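Local coordinates for ribose ABC transporter, substrate binding protein (Conexibacter woesei, PDB 4KQ9), which probably binds a sugar, perhaps ribose, outside the cell membrane and hands it to an ABC transporter for uptake, at residues S106-D111 against I272-I277; A134-T139 against T179-I184; L241-C246 against V276-T281. The protein carries 1 engineered substitution. One frame throughout, in Å; residues are numbered along the deposited sequence.

Interaction 1: residues S106-D111 against I272-I277. With GOL (glycerol), chain B.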
ATOM      1  N   SER A 106       6.907  -3.480  16.120  1.00 14.24           N
ATOM      2  CA  SER A 106       6.599  -4.143  14.882  1.00 13.99           C
ATOM      3  C   SER A 106       6.384  -3.135  13.729  1.00 14.18           C
ATOM      4  O   SER A 106       6.219  -1.922  13.947  1.00 13.57           O
ATOM      5  CB  SER A 106       5.336  -5.009  15.061  1.00 15.39           C
ATOM      6  OG  SER A 106       5.161  -5.870  13.962  1.00 16.65           O
ATOM      7  N   PHE A 107       6.380  -3.684  12.515  1.00 13.25           N
ATOM      8  CA  PHE A 107       6.013  -3.017  11.273  1.00 12.11           C
ATOM      9  C   PHE A 107       4.883  -3.830  10.654  1.00 10.91           C
ATOM     10  O   PHE A 107       5.049  -4.958  10.278  1.00 11.79           O
ATOM     11  CB  PHE A 107       7.217  -2.907  10.377  1.00 13.08           C
ATOM     12  CG  PHE A 107       6.918  -2.396   8.998  1.00 14.56           C
ATOM     13  CD1 PHE A 107       5.814  -1.609   8.723  1.00 15.20           C
ATOM     14  CD2 PHE A 107       7.784  -2.694   7.975  1.00 16.39           C
ATOM     15  CE1 PHE A 107       5.535  -1.195   7.422  1.00 17.00           C
ATOM     16  CE2 PHE A 107       7.536  -2.262   6.685  1.00 17.61           C
ATOM     17  CZ  PHE A 107       6.419  -1.496   6.397  1.00 17.86           C
ATOM     18  N   VAL A 108       3.693  -3.268  10.699  1.00 10.09           N
ATOM     19  CA  VAL A 108       2.462  -3.857  10.216  1.00  9.72           C
ATOM     20  C   VAL A 108       2.196  -3.195   8.860  1.00 10.35           C
ATOM     21  O   VAL A 108       2.080  -1.952   8.771  1.00  9.95           O
ATOM     22  CB  VAL A 108       1.292  -3.574  11.186  1.00  9.38           C
ATOM     23  CG1 VAL A 108      -0.052  -3.956  10.619  1.00  8.81           C
ATOM     24  CG2 VAL A 108       1.469  -4.329  12.476  1.00  9.58           C
ATOM     25  N   GLY A 109       2.069  -4.011   7.812  1.00 10.45           N
ATOM     26  CA  GLY A 109       1.750  -3.452   6.517  1.00 11.11           C
ATOM     27  C   GLY A 109       2.017  -4.444   5.385  1.00 12.23           C
ATOM     28  O   GLY A 109       2.434  -5.587   5.598  1.00 11.05           O
ATOM     29  N   SER A 110       1.585  -4.067   4.181  1.00 12.89           N
ATOM     30  CA  SER A 110       1.611  -5.016   3.071  1.00 15.78           C
ATOM     31  C   SER A 110       3.031  -5.462   2.763  1.00 14.05           C
ATOM     32  O   SER A 110       3.973  -4.744   3.005  1.00 17.60           O
ATOM     33  CB  SER A 110       1.040  -4.392   1.758  1.00 17.07           C
ATOM     34  OG  SER A 110      -0.224  -3.896   1.947  1.00 18.79           O
ATOM     35  N   ASP A 111       3.117  -6.645   2.171  1.00 15.41           N
ATOM     36  CA  ASP A 111       4.326  -7.168   1.570  1.00 15.81           C
ATOM     37  C   ASP A 111       4.343  -6.740   0.106  1.00 15.14           C
ATOM     38  O   ASP A 111       3.654  -7.343  -0.740  1.00 15.66           O
ATOM     39  CB  ASP A 111       4.250  -8.686   1.642  1.00 18.37           C
ATOM     40  CG  ASP A 111       5.475  -9.381   1.031  1.00 21.08           C
ATOM     41  OD1 ASP A 111       6.359  -8.712   0.472  1.00 22.97           O
ATOM     42  OD2 ASP A 111       5.507 -10.631   1.129  1.00 26.21           O
ATOM     43  N   ILE A 272       4.724  -7.876  10.427  1.00 10.91           N
ATOM     44  CA  ILE A 272       3.418  -8.580  10.294  1.00 10.86           C
ATOM     45  C   ILE A 272       2.842  -8.117   8.951  1.00 12.23           C
ATOM     46  O   ILE A 272       2.538  -6.936   8.816  1.00 10.36           O
ATOM     47  CB  ILE A 272       2.482  -8.199  11.452  1.00 11.53           C
ATOM     48  CG1 ILE A 272       3.047  -8.699  12.791  1.00 11.73           C
ATOM     49  CG2 ILE A 272       1.055  -8.622  11.159  1.00 10.97           C
ATOM     50  CD1 ILE A 272       2.443  -8.091  14.048  1.00 12.23           C
ATOM     51  N   PHE A 273       2.833  -9.025   7.954  1.00 12.34           N
ATOM     52  CA  PHE A 273       2.303  -8.764   6.632  1.00 13.12           C
ATOM     53  C   PHE A 273       0.787  -8.830   6.744  1.00 13.60           C
ATOM     54  O   PHE A 273       0.249  -9.733   7.362  1.00 15.72           O
ATOM     55  CB  PHE A 273       2.767  -9.830   5.661  1.00 14.60           C
ATOM     56  CG  PHE A 273       4.236  -9.881   5.470  1.00 17.06           C
ATOM     57  CD1 PHE A 273       4.936  -8.789   5.036  1.00 17.62           C
ATOM     58  CD2 PHE A 273       4.930 -11.051   5.711  1.00 20.70           C
ATOM     59  CE1 PHE A 273       6.328  -8.851   4.826  1.00 20.58           C
ATOM     60  CE2 PHE A 273       6.318 -11.131   5.495  1.00 23.57           C
ATOM     61  CZ  PHE A 273       7.025 -10.034   5.032  1.00 20.60           C
ATOM     62  N   THR A 274       0.113  -7.803   6.212  1.00 14.55           N
ATOM     63  CA  THR A 274      -1.304  -7.669   6.217  1.00 13.73           C
ATOM     64  C   THR A 274      -1.870  -8.179   4.901  1.00 12.37           C
ATOM     65  O   THR A 274      -1.178  -8.165   3.941  1.00 11.67           O
ATOM     66  CB  THR A 274      -1.680  -6.181   6.488  1.00 15.45           C
ATOM     67  OG1 THR A 274      -0.909  -5.293   5.668  1.00 13.75           O
ATOM     68  CG2 THR A 274      -1.341  -5.829   7.949  1.00 14.95           C
ATOM     69  N   PRO A 275      -3.114  -8.625   4.892  1.00 11.94           N
ATOM     70  CA  PRO A 275      -3.738  -9.184   3.717  1.00 12.69           C
ATOM     71  C   PRO A 275      -3.836  -8.189   2.561  1.00 11.23           C
ATOM     72  O   PRO A 275      -3.925  -6.999   2.748  1.00 10.79           O
ATOM     73  CB  PRO A 275      -5.128  -9.602   4.180  1.00 13.54           C
ATOM     74  CG  PRO A 275      -5.242  -9.331   5.579  1.00 13.07           C
ATOM     75  CD  PRO A 275      -4.026  -8.570   6.023  1.00 12.11           C
ATOM     76  N   VAL A 276      -3.673  -8.715   1.363  1.00 11.62           N
ATOM     77  CA  VAL A 276      -3.980  -7.986   0.129  1.00 11.66           C
ATOM     78  C   VAL A 276      -4.977  -8.840  -0.665  1.00 12.13           C
ATOM     79  O   VAL A 276      -4.990 -10.072  -0.480  1.00 11.99           O
ATOM     80  CB  VAL A 276      -2.725  -7.712  -0.711  1.00 12.32           C
ATOM     81  CG1 VAL A 276      -1.691  -6.941   0.054  1.00 12.77           C
ATOM     82  CG2 VAL A 276      -2.107  -8.969  -1.338  1.00 14.61           C
ATOM     83  N   ILE A 277      -5.808  -8.189  -1.475  1.00 11.69           N
ATOM     84  CA  ILE A 277      -6.848  -8.822  -2.253  1.00 12.59           C
ATOM     85  C   ILE A 277      -6.769  -8.342  -3.704  1.00 13.98           C
ATOM     86  O   ILE A 277      -6.791  -7.142  -3.934  1.00 12.48           O
ATOM     87  CB  ILE A 277      -8.253  -8.544  -1.723  1.00 12.90           C
ATOM     88  CG1 ILE A 277      -8.419  -9.169  -0.347  1.00 13.91           C
ATOM     89  CG2 ILE A 277      -9.261  -9.221  -2.614  1.00 13.96           C
ATOM     90  CD1 ILE A 277      -9.751  -9.013   0.317  1.00 14.16           C
TER
HETATM   91  C1  GOL B 501      -0.392 -11.335   3.416  1.00 35.31           C
HETATM   92  O1  GOL B 501      -0.240 -12.627   4.016  1.00 35.22           O
HETATM   93  C2  GOL B 501       0.497 -11.127   2.184  1.00 35.29           C
HETATM   94  O2  GOL B 501       1.881 -11.284   2.503  1.00 38.23           O
HETATM   95  C3  GOL B 501       0.409  -9.697   1.653  1.00 32.89           C
HETATM   96  O3  GOL B 501       0.877  -8.706   2.577  1.00 25.91           O
HETATM   97  O   HOH W   1      -2.191  -4.991   3.342  1.00 13.30           O
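Val-108 pairs in parallel with Ile-272, where backbone bonds run from Ile-272 N to Phe-107 O (2.9 Å) and from Gly-109 N to Ile-272 O (3.1 Å). The next bond, from Thr-274 N to Gly-109 O, is longer, and its donor stands well above the carbonyl plane.

Val-108 and Ile-272 lie side by side on one face. Val-108 CG1 also meets Thr-274 CG2 at 3.5 Å, the two side chains crossing at about a right angle. Thr-274 OG1 is bonded to a water. Thr-274 OG1 and Ser-110 OG both donate to this water, which itself donates to Pro-275 O. Ser-110 OG is also bonded to Gln-245 NE2.

Asp-111 covers a face of the Phe-273 ring. Its CG is anti to the backbone N (chi1 180°), and its carboxylate is stacked over the ring with the planes 22° apart. OD2 stands 4.1 Å above the ring plane, over the centre, while CB touches Phe-273 CD1 at 3.5 Å. OD1 makes weak bonds to Ala-113 N and Glu-114 N, capping helix 112-126. An alanine here would probably leave this ring face without its carboxylate cover and the first turn of the helix without its side-chain cap.

A glycerol, probably from the crystallisation liquor, closes the end of the contact. Its O3 accepts from Asp-111 N at 3.1 Å and donates to Thr-274 O.

Beyond the sheet, direct pairing gives way to bonds through water and glycerol. The water satisfies Ser-110 OG, Thr-274 OG1 and Pro-275 O together, so the two crossing segments stay linked where direct pairing stops. The glycerol fills a polar site that water would probably take in solution.

Interaction 2: residues A134-T139 against T179-I184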
ATOM      1  N   ALA A 134       5.555  -4.215 -20.584  1.00 12.69           N
ATOM      2  CA  ALA A 134       6.279  -3.061 -20.184  1.00 12.05           C
ATOM      3  C   ALA A 134       5.882  -2.680 -18.770  1.00 12.23           C
ATOM      4  O   ALA A 134       4.782  -3.012 -18.277  1.00 12.49           O
ATOM      5  CB  ALA A 134       5.990  -1.892 -21.112  1.00 13.31           C
HETATM    6  N   MSE A 135       6.809  -1.991 -18.130  1.00 12.21           N
HETATM    7  CA  MSE A 135       6.645  -1.606 -16.728  1.00 13.48           C
HETATM    8  C   MSE A 135       6.756  -0.134 -16.641  1.00 12.05           C
HETATM    9  O   MSE A 135       7.754   0.454 -17.114  1.00 13.51           O
HETATM   10  CB  MSE A 135       7.715  -2.346 -15.880  1.00 14.81           C
HETATM   11  CG  MSE A 135       7.437  -3.830 -15.861  1.00 18.07           C
HETATM   12 SE   MSE A 135       8.819  -4.727 -14.704  0.80 28.60          SE
HETATM   13  CE  MSE A 135       8.423  -3.855 -12.944  1.00 24.09           C
ATOM     14  N   VAL A 136       5.747   0.471 -16.042  1.00 10.95           N
ATOM     15  CA  VAL A 136       5.725   1.897 -15.736  1.00 11.09           C
ATOM     16  C   VAL A 136       5.752   2.046 -14.225  1.00 11.87           C
ATOM     17  O   VAL A 136       4.700   1.979 -13.524  1.00 11.60           O
ATOM     18  CB  VAL A 136       4.513   2.610 -16.377  1.00 11.00           C
ATOM     19  CG1 VAL A 136       4.387   4.104 -15.942  1.00 11.49           C
ATOM     20  CG2 VAL A 136       4.558   2.510 -17.918  1.00 11.92           C
ATOM     21  N   ASN A 137       6.941   2.271 -13.726  1.00 12.16           N
ATOM     22  CA  ASN A 137       7.189   2.318 -12.300  1.00 14.44           C
ATOM     23  C   ASN A 137       6.979   3.723 -11.864  1.00 16.65           C
ATOM     24  O   ASN A 137       6.999   4.604 -12.704  1.00 20.18           O
ATOM     25  CB  ASN A 137       8.593   1.840 -11.949  1.00 16.26           C
ATOM     26  CG  ASN A 137       8.874   0.398 -12.333  1.00 17.37           C
ATOM     27  OD1 ASN A 137       8.511  -0.559 -11.604  1.00 20.47           O
ATOM     28  ND2 ASN A 137       9.594   0.217 -13.439  1.00 16.03           N
ATOM     29  N   GLY A 138       6.669   3.952 -10.574  1.00 17.67           N
ATOM     30  CA  GLY A 138       6.516   5.311 -10.024  1.00 19.04           C
ATOM     31  C   GLY A 138       7.951   5.820  -9.684  1.00 20.48           C
ATOM     32  O   GLY A 138       8.905   5.547 -10.438  1.00 16.30           O
ATOM     33  N   THR A 139       8.089   6.542  -8.566  1.00 21.43           N
ATOM     34  CA  THR A 139       9.388   7.193  -8.141  1.00 20.75           C
ATOM     35  C   THR A 139      10.544   6.282  -7.815  1.00 22.45           C
ATOM     36  O   THR A 139      10.488   5.346  -6.995  1.00 19.31           O
ATOM     37  CB  THR A 139       9.105   8.102  -6.919  1.00 24.06           C
ATOM     38  OG1 THR A 139       8.034   8.963  -7.244  1.00 21.59           O
ATOM     39  CG2 THR A 139      10.315   8.963  -6.564  1.00 25.02           C
ATOM     40  N   THR A 179       1.786   9.888 -20.159  1.00 18.24           N
ATOM     41  CA  THR A 179       3.005  10.201 -20.945  1.00 20.03           C
ATOM     42  C   THR A 179       3.919   9.054 -21.171  1.00 17.64           C
ATOM     43  O   THR A 179       4.332   8.771 -22.282  1.00 17.33           O
ATOM     44  CB  THR A 179       3.753  11.335 -20.251  1.00 20.16           C
ATOM     45  OG1 THR A 179       2.934  12.474 -20.472  1.00 19.84           O
ATOM     46  CG2 THR A 179       5.146  11.596 -20.908  1.00 23.73           C
ATOM     47  N   ALA A 180       4.147   8.314 -20.117  1.00 16.32           N
ATOM     48  CA  ALA A 180       4.999   7.176 -20.241  1.00 16.39           C
ATOM     49  C   ALA A 180       4.421   6.118 -21.171  1.00 13.83           C
ATOM     50  O   ALA A 180       5.146   5.485 -21.993  1.00 14.12           O
ATOM     51  CB  ALA A 180       5.244   6.644 -18.839  1.00 17.44           C
ATOM     52  N   THR A 181       3.113   5.886 -21.052  1.00 12.95           N
ATOM     53  CA  THR A 181       2.441   4.890 -21.893  1.00 12.51           C
ATOM     54  C   THR A 181       2.398   5.315 -23.349  1.00 13.78           C
ATOM     55  O   THR A 181       2.631   4.484 -24.245  1.00 12.35           O
ATOM     56  CB  THR A 181       1.035   4.557 -21.362  1.00 12.71           C
ATOM     57  OG1 THR A 181       1.120   4.157 -19.975  1.00 12.55           O
ATOM     58  CG2 THR A 181       0.283   3.526 -22.217  1.00 12.90           C
ATOM     59  N   GLN A 182       2.111   6.595 -23.610  1.00 15.99           N
ATOM     60  CA  GLN A 182       2.081   6.992 -25.004  1.00 19.55           C
ATOM     61  C   GLN A 182       3.460   6.830 -25.661  1.00 15.88           C
ATOM     62  O   GLN A 182       3.523   6.311 -26.736  1.00 15.39           O
ATOM     63  CB  GLN A 182       1.438   8.366 -25.233  1.00 24.97           C
ATOM     64  CG  GLN A 182       1.897   9.489 -24.378  1.00 32.81           C
ATOM     65  CD  GLN A 182       1.275  10.851 -24.782  1.00 37.71           C
ATOM     66  OE1 GLN A 182       0.067  11.002 -25.072  1.00 36.81           O
ATOM     67  NE2 GLN A 182       2.120  11.835 -24.825  1.00 40.21           N
ATOM     68  N   ASN A 183       4.543   7.088 -24.936  1.00 15.72           N
ATOM     69  CA  ASN A 183       5.912   6.889 -25.476  1.00 16.20           C
ATOM     70  C   ASN A 183       6.226   5.447 -25.667  1.00 16.06           C
ATOM     71  O   ASN A 183       6.786   5.084 -26.714  1.00 15.03           O
ATOM     72  CB  ASN A 183       6.937   7.538 -24.600  1.00 18.65           C
ATOM     73  CG  ASN A 183       6.821   9.062 -24.622  1.00 22.94           C
ATOM     74  OD1 ASN A 183       6.161   9.618 -25.491  1.00 23.61           O
ATOM     75  ND2 ASN A 183       7.438   9.716 -23.682  1.00 23.64           N
ATOM     76  N   ILE A 184       5.876   4.607 -24.683  1.00 14.20           N
ATOM     77  CA  ILE A 184       6.047   3.186 -24.826  1.00 13.82           C
ATOM     78  C   ILE A 184       5.385   2.689 -26.088  1.00 14.89           C
ATOM     79  O   ILE A 184       5.947   1.889 -26.823  1.00 15.06           O
ATOM     80  CB  ILE A 184       5.516   2.384 -23.580  1.00 14.49           C
ATOM     81  CG1 ILE A 184       6.487   2.497 -22.441  1.00 14.85           C
ATOM     82  CG2 ILE A 184       5.301   0.900 -23.923  1.00 15.40           C
ATOM     83  CD1 ILE A 184       5.882   2.167 -21.046  1.00 17.47           C
TER
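Thr-181 brings its hydroxyl near Val-136, with OG1 4.3 Å from Val-136 CG2. That oxygen is gripped twice from outside the two segments: by Gly-177 O, one turn earlier in the helix, and by Tyr-196 OH on the neighbouring strand 193-196. The polar atom is therefore satisfied although the residue is buried. Its hydroxyl ties the helix to a strand of the sheet.

The rest of the contact is apolar, and no hydrogen bond crosses between 134-139 and 179-184. Val-136 and Ile-184 carry most of the contact. Val-136 CG1, anti to the backbone N (chi1 174°), meets Ala-180 CB at 3.9 Å. Val-136 CG2 reaches Ile-184 CD1 at 3.4 Å, which is tighter than a usual carbon contact. The side chains of Val-136 and Ile-184 cross obliquely.

Ile-184 also serves Ala-134. Ala-134 CB lies 4.0 Å from Ile-184 CG2 and 4.1 Å from Ile-184 CD1, so the small methyl rests against both the CG2 branch and the CD1 end of Ile-184. Ala-180 and Ile-184 are one helical turn apart, and Ala-134 and Val-136 are two residues apart on the strand. Each pair thus points to the same side. Met-135, present as selenomethionine, turns away between them and packs on helix 143-159.

The short axes of strand 134-136 and helix 179-184 pass 9.5 Å apart and are inclined at 158°, nearly antiparallel. Helix 174-187 links strand 162-167 to strand 193-196, and strand 132-136 lies between those two in the sheet. The helix therefore packs over the strand that its beta-alpha-beta crossover spans. Helices on both faces of a parallel sheet form the alpha/beta/alpha sandwich of a periplasmic binding protein domain.

Interaction 3: residues L241-C246 against V276-T281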
ATOM      1  N   LEU A 241      -6.553  -5.875 -13.717  1.00 12.30           N
ATOM      2  CA  LEU A 241      -6.354  -6.257 -12.306  1.00 11.72           C
ATOM      3  C   LEU A 241      -5.951  -5.049 -11.493  1.00 10.73           C
ATOM      4  O   LEU A 241      -5.122  -4.216 -11.949  1.00  9.63           O
ATOM      5  CB  LEU A 241      -5.235  -7.277 -12.189  1.00 12.75           C
ATOM      6  CG  LEU A 241      -4.777  -7.834 -10.827  1.00 14.41           C
ATOM      7  CD1 LEU A 241      -5.746  -8.914 -10.474  1.00 16.73           C
ATOM      8  CD2 LEU A 241      -3.396  -8.525 -10.852  1.00 16.11           C
ATOM      9  N   THR A 242      -6.495  -4.940 -10.312  1.00  9.69           N
ATOM     10  CA  THR A 242      -5.892  -4.076  -9.314  1.00 11.16           C
ATOM     11  C   THR A 242      -5.769  -4.828  -7.994  1.00 11.27           C
ATOM     12  O   THR A 242      -6.426  -5.883  -7.792  1.00 11.59           O
ATOM     13  CB  THR A 242      -6.726  -2.791  -9.156  1.00 12.12           C
ATOM     14  OG1 THR A 242      -6.052  -1.868  -8.297  1.00 12.41           O
ATOM     15  CG2 THR A 242      -8.103  -3.068  -8.603  1.00 12.45           C
ATOM     16  N   VAL A 243      -4.984  -4.299  -7.067  1.00 11.47           N
ATOM     17  CA  VAL A 243      -4.764  -4.976  -5.806  1.00 11.31           C
ATOM     18  C   VAL A 243      -5.116  -4.008  -4.667  1.00 11.22           C
ATOM     19  O   VAL A 243      -4.602  -2.873  -4.640  1.00 11.08           O
ATOM     20  CB  VAL A 243      -3.329  -5.482  -5.673  1.00 12.16           C
ATOM     21  CG1 VAL A 243      -3.113  -6.304  -4.355  1.00 12.85           C
ATOM     22  CG2 VAL A 243      -3.010  -6.383  -6.845  1.00 14.09           C
ATOM     23  N   SER A 244      -5.965  -4.444  -3.728  1.00 10.84           N
ATOM     24  CA  SER A 244      -6.216  -3.674  -2.464  1.00 11.09           C
ATOM     25  C   SER A 244      -5.202  -4.028  -1.381  1.00 11.19           C
ATOM     26  O   SER A 244      -4.868  -5.207  -1.207  1.00  9.73           O
ATOM     27  CB  SER A 244      -7.583  -3.958  -1.954  1.00 12.60           C
ATOM     28  OG  SER A 244      -7.711  -3.413  -0.674  1.00 12.40           O
ATOM     29  N   GLN A 245      -4.681  -2.995  -0.704  1.00 10.65           N
ATOM     30  CA  GLN A 245      -3.810  -3.181   0.434  1.00 11.95           C
ATOM     31  C   GLN A 245      -4.592  -3.184   1.721  1.00 10.90           C
ATOM     32  O   GLN A 245      -3.997  -3.144   2.754  1.00 11.69           O
ATOM     33  CB  GLN A 245      -2.839  -2.030   0.473  1.00 14.53           C
ATOM     34  CG  GLN A 245      -1.863  -2.059  -0.679  1.00 17.29           C
ATOM     35  CD  GLN A 245      -0.778  -0.998  -0.469  1.00 21.23           C
ATOM     36  OE1 GLN A 245      -0.711  -0.022  -1.208  1.00 24.33           O
ATOM     37  NE2 GLN A 245       0.017  -1.155   0.571  1.00 21.14           N
ATOM     38  N   CYS A 246      -5.932  -3.201   1.661  1.00 10.89           N
ATOM     39  CA  CYS A 246      -6.784  -3.481   2.831  1.00 11.80           C
ATOM     40  C   CYS A 246      -6.548  -2.517   3.995  1.00 11.81           C
ATOM     41  O   CYS A 246      -6.221  -2.929   5.110  1.00 10.75           O
ATOM     42  CB  CYS A 246      -6.537  -4.899   3.274  1.00 13.46           C
ATOM     43  SG  CYS A 246      -7.065  -6.113   2.023  1.00 15.89           S
ATOM     44  N   VAL A 276      -3.673  -8.715   1.363  1.00 11.62           N
ATOM     45  CA  VAL A 276      -3.980  -7.986   0.129  1.00 11.66           C
ATOM     46  C   VAL A 276      -4.977  -8.840  -0.665  1.00 12.13           C
ATOM     47  O   VAL A 276      -4.990 -10.072  -0.480  1.00 11.99           O
ATOM     48  CB  VAL A 276      -2.725  -7.712  -0.711  1.00 12.32           C
ATOM     49  CG1 VAL A 276      -1.691  -6.941   0.054  1.00 12.77           C
ATOM     50  CG2 VAL A 276      -2.107  -8.969  -1.338  1.00 14.61           C
ATOM     51  N   ILE A 277      -5.808  -8.189  -1.475  1.00 11.69           N
ATOM     52  CA  ILE A 277      -6.848  -8.822  -2.253  1.00 12.59           C
ATOM     53  C   ILE A 277      -6.769  -8.342  -3.704  1.00 13.98           C
ATOM     54  O   ILE A 277      -6.791  -7.142  -3.934  1.00 12.48           O
ATOM     55  CB  ILE A 277      -8.253  -8.544  -1.723  1.00 12.90           C
ATOM     56  CG1 ILE A 277      -8.419  -9.169  -0.347  1.00 13.91           C
ATOM     57  CG2 ILE A 277      -9.261  -9.221  -2.614  1.00 13.96           C
ATOM     58  CD1 ILE A 277      -9.751  -9.013   0.317  1.00 14.16           C
ATOM     59  N   GLU A 278      -6.628  -9.270  -4.629  1.00 15.93           N
ATOM     60  CA  GLU A 278      -6.661  -9.024  -6.088  1.00 20.41           C
ATOM     61  C   GLU A 278      -8.086  -8.969  -6.615  1.00 20.40           C
ATOM     62  O   GLU A 278      -8.949  -9.828  -6.256  1.00 18.31           O
ATOM     63  CB  GLU A 278      -6.044 -10.210  -6.839  1.00 27.52           C
ATOM     64  CG  GLU A 278      -4.650 -10.548  -6.449  1.00 35.89           C
ATOM     65  CD  GLU A 278      -4.166 -11.878  -7.058  1.00 45.20           C
ATOM     66  OE1 GLU A 278      -4.143 -12.038  -8.306  1.00 51.59           O
ATOM     67  OE2 GLU A 278      -3.789 -12.780  -6.271  1.00 52.76           O
ATOM     68  N   ILE A 279      -8.321  -8.034  -7.536  1.00 17.54           N
ATOM     69  CA  ILE A 279      -9.625  -7.772  -8.075  1.00 19.20           C
ATOM     70  C   ILE A 279      -9.440  -7.771  -9.578  1.00 18.29           C
ATOM     71  O   ILE A 279      -8.679  -6.940 -10.051  1.00 12.76           O
ATOM     72  CB  ILE A 279     -10.070  -6.376  -7.634  1.00 24.25           C
ATOM     73  CG1 ILE A 279      -9.952  -6.238  -6.126  1.00 29.91           C
ATOM     74  CG2 ILE A 279     -11.485  -6.093  -8.091  1.00 26.58           C
ATOM     75  CD1 ILE A 279     -10.637  -5.019  -5.631  1.00 33.95           C
ATOM     76  N   ASP A 280     -10.073  -8.698 -10.318  1.00 16.92           N
ATOM     77  CA  ASP A 280      -9.972  -8.714 -11.768  1.00 20.08           C
ATOM     78  C   ASP A 280     -11.346  -8.676 -12.405  1.00 18.43           C
ATOM     79  O   ASP A 280     -12.373  -8.732 -11.720  1.00 17.53           O
ATOM     80  CB  ASP A 280      -9.047  -9.815 -12.277  1.00 23.33           C
ATOM     81  CG  ASP A 280      -9.667 -11.231 -12.156  1.00 33.09           C
ATOM     82  OD1 ASP A 280     -10.766 -11.442 -12.700  1.00 42.22           O
ATOM     83  OD2 ASP A 280      -9.038 -12.110 -11.533  1.00 36.51           O
ATOM     84  N   THR A 281     -11.366  -8.458 -13.702  1.00 20.88           N
ATOM     85  CA  THR A 281     -12.615  -8.249 -14.416  1.00 23.05           C
ATOM     86  C   THR A 281     -13.575  -9.436 -14.181  1.00 22.82           C
ATOM     87  O   THR A 281     -14.727  -9.211 -13.868  1.00 26.69           O
ATOM     88  CB  THR A 281     -12.373  -7.983 -15.931  1.00 26.90           C
ATOM     89  OG1 THR A 281     -11.452  -6.887 -16.103  1.00 26.53           O
ATOM     90  CG2 THR A 281     -13.726  -7.606 -16.634  1.00 27.60           C
TER
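Strands 241-244 and 277-280 form a two-stranded antiparallel beta sheet, with Leu-241 opposite Asp-280 and Ser-244 opposite Ile-277. It follows the edge of the second lobe: Leu-241 and Val-243 make backbone bonds to Gly-223 and Asp-225, just past strand 220-222.

Thr-242 with Ile-279 and Ser-244 with Ile-277 are the hydrogen-bonded pairs. Each has two bonds, the shortest from Ser-244 N to Ile-277 O (2.8 Å). The angle between the strand directions is 154°.

The two faces differ in their cover. Thr-242, Ser-244, Ile-277 and Ile-279 share one face, where the last three pack on the C-terminal helices 284-289 and 291-297. Here Thr-242 and Ile-279 lie side by side, with CG2 of the threonine 4.0 Å from CB of the isoleucine. Thr-242 OG1 is bonded to Asp-199 OD1 and Ala-226 N.

Leu-241, Val-243, Glu-278 and Asp-280 are on the other face. Helix 112-126 covers much of it, through Leu-118 and Tyr-122. Leu-241 CG is anti to the backbone N (chi1 178°), and CD1 sits between the partners, 3.9 Å from both Glu-278 CB and Asp-280 CB. Val-243 CG1 touches Val-276 CB just beyond the paired strands.

At the end of strand 241-244 an ST turn bends the chain: Ser-244 OG accepts from Cys-246 N at 2.9 Å. The same oxygen is bonded to Glu-297. The turn leads into helix 247-264, with Cys-246 at its N-cap position. Cys-246 SG forms the disulfide to Cys-296 and lies 4.1 Å from Ile-277 CG1.

In the fold
Interactions 1 and 3 are continuous: they share Val-276 and Ile-277, and their centres are 14 Å apart. They touch through Ser-110 OG and Gln-245 NE2, 3.1 Å apart in a probable hydrogen bond. Together they mark where the chain passes between the two lobes, as in related binding proteins. Interaction 2 lies within the second lobe, farther from the centre of the chain. Its centre is 27 Å from that of interaction 1 and 21 Å from that of interaction 3, with nearest atoms about 14 Å and 12 Å away. The sugar probably binds between the lobes. Bound glycerol near the side chains of Phe-107 and Gln-245, though likely from crystallisation, is compatible with a pocket there.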